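PDB 4DIM: phosphoribosylglycinamide synthetase from Anaerococcus prevotii, which probably binds ATP and acts as an ATP-grasp ligase, as its relatives do with the help of a divalent metal ion such as manganese. Local coordinates for residues Y120-A125 with K247-A252; Y203-L208 with G254-A259. One frame throughout, in Å; residues are numbered along the deposited sequence.

Interaction 1: Y120-A125 with K247-A252; sequences YNVNTA and KKAIKA
Lys248 reaches from helix 236-253 to the backbone of the turn that follows helix 110-120 and binds Asn121 there. Its chain bends about CG-CD (chi3 69°), which carries CE round toward the turn, and NZ donates a hydrogen bond to Asn121 O at 2.7 Å. The ammonium nitrogen meets this oxygen nearly along the C=O axis, with a C=O...N angle of 160°. Nearer the helix, Lys248 CB lies 3.7 Å from Val122 CG2, and the two side chains run alongside each other with opposite sense. Ala249 adds a looser apolar contact, its CB 4.3 Å from Val122 CG1, while its own flank is covered by Phe117 of helix 110-120 and by Ile273 and Leu276 of strand 270-277. One turn further on, Ala252 brings its CB to 3.5 Å from Tyr120 CB. The CA of the same residue makes an off-centre CH-pi contact with the Tyr120 ring, 4.0 Å from the ring centroid and 30° off the normal.

Asn121, with positive phi, ends helix 110-120 in a Schellman motif, and the lysine grips the carbonyl of this very residue. Glu245, in a weak, long ion pair with Lys248 NZ, also accepts a hydrogen bond from Asn123 N. The contact thus pairs a buried alanine-valine seam with a more exposed polar clasp, in which a charged amine would probably polarise the Asn121 carbonyl.

Interaction 2: Y203-L208 with G254-A259; sequences YKNDVL and GLNNCA
Asn256 OD1 accepts a hydrogen bond from Asn205 N at 2.9 Å, the donor standing above the carbonyl plane by 36°. Lys204 N lies near the same oxygen but is bonded instead to the neighbouring side chain: Asn257 OD1 takes its N-H at 3.0 Å in an almost straight bond of 173°. Two consecutive asparagines thereby hold two consecutive amides of the type I' turn from Tyr203 to Asp206. Asn205 OD1 lies over the face of the Asn256 amide, 3.3 Å from Asn256 CG; the two amide planes are nearly parallel, 19° apart, although the side chains cross at about a right angle. Asn257 OD1 also approaches Tyr203 CD1, at 3.8 Å, while Lys204 CG covers one face of that ring over its centre. An alanine in place of Asn256 would probably leave Asn205 N without this acceptor and the Asn205 amide without its flat neighbour. The turn closes the hairpin of strands 194-203 and 206-219, and Asn257 and Cys258 form a G1 beta bulge opposite Val202 where strand 258-267 begins. Within the hairpin, Tyr203 packs on Met304 of helix 297-305, and Val207 faces helix 236-253.

In the fold
Interactions 1 and 2 lie about 15 Å apart, centre to centre, on the same side of the chain's centre and within the ATP-grasp part of the protein. Along the sequence their segments alternate: 120-125, 203-208, 247-252, then 254-259. Helix 236-253 is the bridge, since it carries 247-252 and runs almost directly into 254-259, which leads to strand 258-267 of the large antiparallel sheet. Ile250 O and Leu255 N, 3.0 Å apart, probably form a hydrogen bond at this junction, and Ile250 CD1 packs 3.7 Å from Val207 CG2. One helix is thus tied to the end of helix 110-120 through interaction 1, and its exit to a sheet hairpin through interaction 2.

Interaction 1: Y120-A125 with K247-A252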
loop_
_atom_site.group_PDB
_atom_site.type_symbol
_atom_site.label_atom_id
_atom_site.label_comp_id
_atom_site.label_asym_id
_atom_site.label_seq_id
_atom_site.Cartn_x
_atom_site.Cartn_y
_atom_site.Cartn_z
ATOM N N TYR A 120 -7.953 21.032 -7.140
ATOM C CA TYR A 120 -9.183 20.343 -6.731
ATOM C C TYR A 120 -9.453 20.480 -5.221
ATOM O O TYR A 120 -10.476 19.966 -4.744
ATOM C CB TYR A 120 -9.139 18.863 -7.157
ATOM C CG TYR A 120 -9.317 18.709 -8.651
ATOM C CD1 TYR A 120 -10.567 18.848 -9.239
ATOM C CD2 TYR A 120 -8.220 18.585 -9.494
ATOM C CE1 TYR A 120 -10.727 18.823 -10.621
ATOM C CE2 TYR A 120 -8.382 18.438 -10.866
ATOM C CZ TYR A 120 -9.636 18.603 -11.433
ATOM O OH TYR A 120 -9.835 18.585 -12.794
ATOM N N ASN A 121 -8.602 21.242 -4.492
ATOM C CA ASN A 121 -8.798 21.565 -3.085
ATOM C C ASN A 121 -8.906 20.307 -2.220
ATOM O O ASN A 121 -9.906 20.075 -1.535
ATOM C CB ASN A 121 -10.060 22.461 -2.915
ATOM C CG ASN A 121 -10.209 23.042 -1.523
ATOM O OD1 ASN A 121 -9.242 23.229 -0.780
ATOM N ND2 ASN A 121 -11.409 23.313 -1.121
ATOM N N VAL A 122 -7.875 19.498 -2.269
ATOM C CA VAL A 122 -7.764 18.283 -1.463
ATOM C C VAL A 122 -6.826 18.588 -0.319
ATOM O O VAL A 122 -5.777 19.166 -0.549
ATOM C CB VAL A 122 -7.275 17.091 -2.332
ATOM C CG1 VAL A 122 -6.846 15.893 -1.472
ATOM C CG2 VAL A 122 -8.367 16.678 -3.324
ATOM N N ASN A 123 -7.200 18.211 0.901
ATOM C CA ASN A 123 -6.378 18.411 2.091
ATOM C C ASN A 123 -5.134 17.620 1.987
ATOM O O ASN A 123 -5.175 16.390 1.837
ATOM C CB ASN A 123 -7.089 17.987 3.371
ATOM C CG ASN A 123 -8.261 18.807 3.768
ATOM O OD1 ASN A 123 -8.529 19.867 3.207
ATOM N ND2 ASN A 123 -8.993 18.305 4.734
ATOM N N THR A 124 -4.026 18.332 2.030
ATOM C CA THR A 124 -2.701 17.753 1.963
ATOM C C THR A 124 -1.693 18.790 2.505
ATOM O O THR A 124 -2.014 19.989 2.518
ATOM C CB THR A 124 -2.416 17.388 0.490
ATOM O OG1 THR A 124 -1.325 16.458 0.438
ATOM C CG2 THR A 124 -2.134 18.663 -0.386
ATOM N N ALA A 125 -0.475 18.332 2.887
ATOM C CA ALA A 125 0.651 19.210 3.272
ATOM C C ALA A 125 1.086 20.003 2.034
ATOM O O ALA A 125 1.672 19.442 1.113
ATOM C CB ALA A 125 1.830 18.389 3.800
ATOM N N LYS A 247 -12.349 10.313 -1.910
ATOM C CA LYS A 247 -13.190 10.466 -3.122
ATOM C C LYS A 247 -12.758 11.688 -3.960
ATOM O O LYS A 247 -12.717 11.603 -5.196
ATOM C CB LYS A 247 -14.670 10.581 -2.760
ATOM C CG LYS A 247 -15.315 9.239 -2.402
ATOM C CD LYS A 247 -16.844 9.397 -2.102
ATOM C CE LYS A 247 -17.526 8.123 -1.627
ATOM N NZ LYS A 247 -17.299 7.855 -0.165
ATOM N N LYS A 248 -12.416 12.806 -3.285
ATOM C CA LYS A 248 -11.932 13.997 -3.958
ATOM C C LYS A 248 -10.605 13.749 -4.665
ATOM O O LYS A 248 -10.408 14.216 -5.790
ATOM C CB LYS A 248 -11.750 15.146 -2.962
ATOM C CG LYS A 248 -13.002 15.845 -2.581
ATOM C CD LYS A 248 -12.849 16.667 -1.328
ATOM C CE LYS A 248 -11.973 17.851 -1.521
ATOM N NZ LYS A 248 -11.923 18.687 -0.307
ATOM N N ALA A 249 -9.675 13.060 -3.985
ATOM C CA ALA A 249 -8.324 12.746 -4.493
ATOM C C ALA A 249 -8.369 11.820 -5.666
ATOM O O ALA A 249 -7.621 11.977 -6.624
ATOM C CB ALA A 249 -7.527 12.101 -3.409
ATOM N N ILE A 250 -9.214 10.815 -5.574
ATOM C CA ILE A 250 -9.390 9.859 -6.655
ATOM C C ILE A 250 -9.737 10.597 -7.910
ATOM O O ILE A 250 -9.142 10.336 -8.955
ATOM C CB ILE A 250 -10.466 8.806 -6.273
ATOM C CG1 ILE A 250 -9.832 7.758 -5.303
ATOM C CG2 ILE A 250 -11.039 8.131 -7.510
ATOM C CD1 ILE A 250 -10.804 7.004 -4.510
ATOM N N LYS A 251 -10.659 11.534 -7.809
ATOM C CA LYS A 251 -11.090 12.310 -8.963
ATOM C C LYS A 251 -10.045 13.382 -9.333
ATOM O O LYS A 251 -9.705 13.456 -10.512
ATOM C CB LYS A 251 -12.471 12.923 -8.756
ATOM C CG LYS A 251 -13.187 13.196 -10.099
ATOM C CD LYS A 251 -14.723 12.932 -10.088
ATOM C CE LYS A 251 -15.271 12.478 -11.436
ATOM N NZ LYS A 251 -15.430 13.600 -12.422
ATOM N N ALA A 252 -9.435 14.103 -8.351
ATOM C CA ALA A 252 -8.345 15.097 -8.616
ATOM C C ALA A 252 -7.203 14.517 -9.479
ATOM O O ALA A 252 -6.637 15.212 -10.327
ATOM C CB ALA A 252 -7.748 15.625 -7.308
#

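Interaction 2: Y203-L208 with G254-A259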
loop_
_atom_site.group_PDB
_atom_site.type_symbol
_atom_site.label_atom_id
_atom_site.label_comp_id
_atom_site.label_asym_id
_atom_site.label_seq_id
_atom_site.Cartn_x
_atom_site.Cartn_y
_atom_site.Cartn_z
ATOM N N TYR A 203 -14.522 1.877 -9.652
ATOM C CA TYR A 203 -14.968 1.124 -10.851
ATOM C C TYR A 203 -15.966 1.943 -11.650
ATOM O O TYR A 203 -17.023 2.293 -11.128
ATOM C CB TYR A 203 -15.617 -0.191 -10.414
ATOM C CG TYR A 203 -16.287 -0.957 -11.530
ATOM C CD1 TYR A 203 -15.544 -1.492 -12.571
ATOM C CD2 TYR A 203 -17.645 -1.258 -11.480
ATOM C CE1 TYR A 203 -16.144 -2.262 -13.565
ATOM C CE2 TYR A 203 -18.249 -2.045 -12.454
ATOM C CZ TYR A 203 -17.500 -2.523 -13.510
ATOM O OH TYR A 203 -18.059 -3.328 -14.466
ATOM N N LYS A 204 -15.642 2.246 -12.902
ATOM C CA LYS A 204 -16.486 3.064 -13.786
ATOM C C LYS A 204 -16.799 4.408 -13.106
ATOM O O LYS A 204 -17.929 4.895 -13.130
ATOM C CB LYS A 204 -17.765 2.322 -14.199
ATOM C CG LYS A 204 -17.502 1.068 -15.013
ATOM C CD LYS A 204 -18.809 0.309 -15.231
ATOM C CE LYS A 204 -18.726 -0.734 -16.322
ATOM N NZ LYS A 204 -19.042 -0.160 -17.650
ATOM N N ASN A 205 -15.780 4.955 -12.439
ATOM C CA ASN A 205 -15.744 6.249 -11.763
ATOM C C ASN A 205 -16.630 6.329 -10.484
ATOM O O ASN A 205 -16.744 7.410 -9.908
ATOM C CB ASN A 205 -16.051 7.381 -12.764
ATOM C CG ASN A 205 -14.908 7.561 -13.767
ATOM O OD1 ASN A 205 -13.719 7.565 -13.405
ATOM N ND2 ASN A 205 -15.215 7.688 -15.050
ATOM N N ASP A 206 -17.109 5.181 -9.961
ATOM C CA ASP A 206 -17.863 5.123 -8.726
ATOM C C ASP A 206 -16.951 4.479 -7.655
ATOM O O ASP A 206 -16.441 3.362 -7.807
ATOM C CB ASP A 206 -19.204 4.361 -8.916
ATOM C CG ASP A 206 -20.245 5.093 -9.804
ATOM O OD1 ASP A 206 -20.516 6.309 -9.547
ATOM O OD2 ASP A 206 -20.822 4.442 -10.724
ATOM N N VAL A 207 -16.732 5.217 -6.575
ATOM C CA VAL A 207 -15.931 4.757 -5.453
ATOM C C VAL A 207 -16.866 3.910 -4.591
ATOM O O VAL A 207 -17.810 4.421 -3.964
ATOM C CB VAL A 207 -15.295 5.938 -4.696
ATOM C CG1 VAL A 207 -14.549 5.459 -3.448
ATOM C CG2 VAL A 207 -14.369 6.710 -5.622
ATOM N N LEU A 208 -16.631 2.602 -4.615
ATOM C CA LEU A 208 -17.441 1.627 -3.886
ATOM C C LEU A 208 -17.347 1.826 -2.391
ATOM O O LEU A 208 -18.343 1.697 -1.671
ATOM C CB LEU A 208 -16.960 0.220 -4.234
ATOM C CG LEU A 208 -17.002 -0.125 -5.737
ATOM C CD1 LEU A 208 -16.781 -1.589 -5.954
ATOM C CD2 LEU A 208 -18.306 0.331 -6.394
ATOM N N GLY A 254 -7.640 11.453 -11.271
ATOM C CA GLY A 254 -8.190 10.679 -12.378
ATOM C C GLY A 254 -8.003 9.175 -12.293
ATOM O O GLY A 254 -7.891 8.508 -13.330
ATOM N N LEU A 255 -8.002 8.620 -11.066
ATOM C CA LEU A 255 -7.853 7.190 -10.911
ATOM C C LEU A 255 -9.139 6.478 -11.258
ATOM O O LEU A 255 -10.203 6.968 -10.901
ATOM C CB LEU A 255 -7.446 6.805 -9.492
ATOM C CG LEU A 255 -5.986 6.958 -9.132
ATOM C CD1 LEU A 255 -5.703 8.360 -8.741
ATOM C CD2 LEU A 255 -5.642 6.110 -7.952
ATOM N N ASN A 256 -9.058 5.303 -11.908
ATOM C CA ASN A 256 -10.247 4.522 -12.198
ATOM C C ASN A 256 -9.918 3.047 -12.416
ATOM O O ASN A 256 -8.780 2.699 -12.708
ATOM C CB ASN A 256 -10.953 5.096 -13.421
ATOM C CG ASN A 256 -12.350 4.590 -13.631
ATOM O OD1 ASN A 256 -13.036 4.204 -12.683
ATOM N ND2 ASN A 256 -12.783 4.512 -14.881
ATOM N N ASN A 257 -10.916 2.180 -12.217
ATOM C CA ASN A 257 -10.839 0.743 -12.471
ATOM C C ASN A 257 -9.596 0.144 -11.808
ATOM O O ASN A 257 -8.822 -0.633 -12.398
ATOM C CB ASN A 257 -10.845 0.473 -13.963
ATOM C CG ASN A 257 -12.077 0.985 -14.703
ATOM O OD1 ASN A 257 -13.169 1.077 -14.150
ATOM N ND2 ASN A 257 -11.947 1.258 -15.997
ATOM N N CYS A 258 -9.436 0.526 -10.555
ATOM C CA CYS A 258 -8.325 0.114 -9.736
ATOM C C CYS A 258 -8.707 0.127 -8.297
ATOM O O CYS A 258 -9.603 0.860 -7.887
ATOM C CB CYS A 258 -7.111 1.016 -9.974
ATOM S SG CYS A 258 -7.350 2.753 -9.504
ATOM N N ALA A 259 -7.969 -0.692 -7.514
ATOM C CA ALA A 259 -8.031 -0.693 -6.053
ATOM C C ALA A 259 -7.088 0.419 -5.655
ATOM O O ALA A 259 -6.176 0.721 -6.418
ATOM C CB ALA A 259 -7.600 -2.046 -5.511
#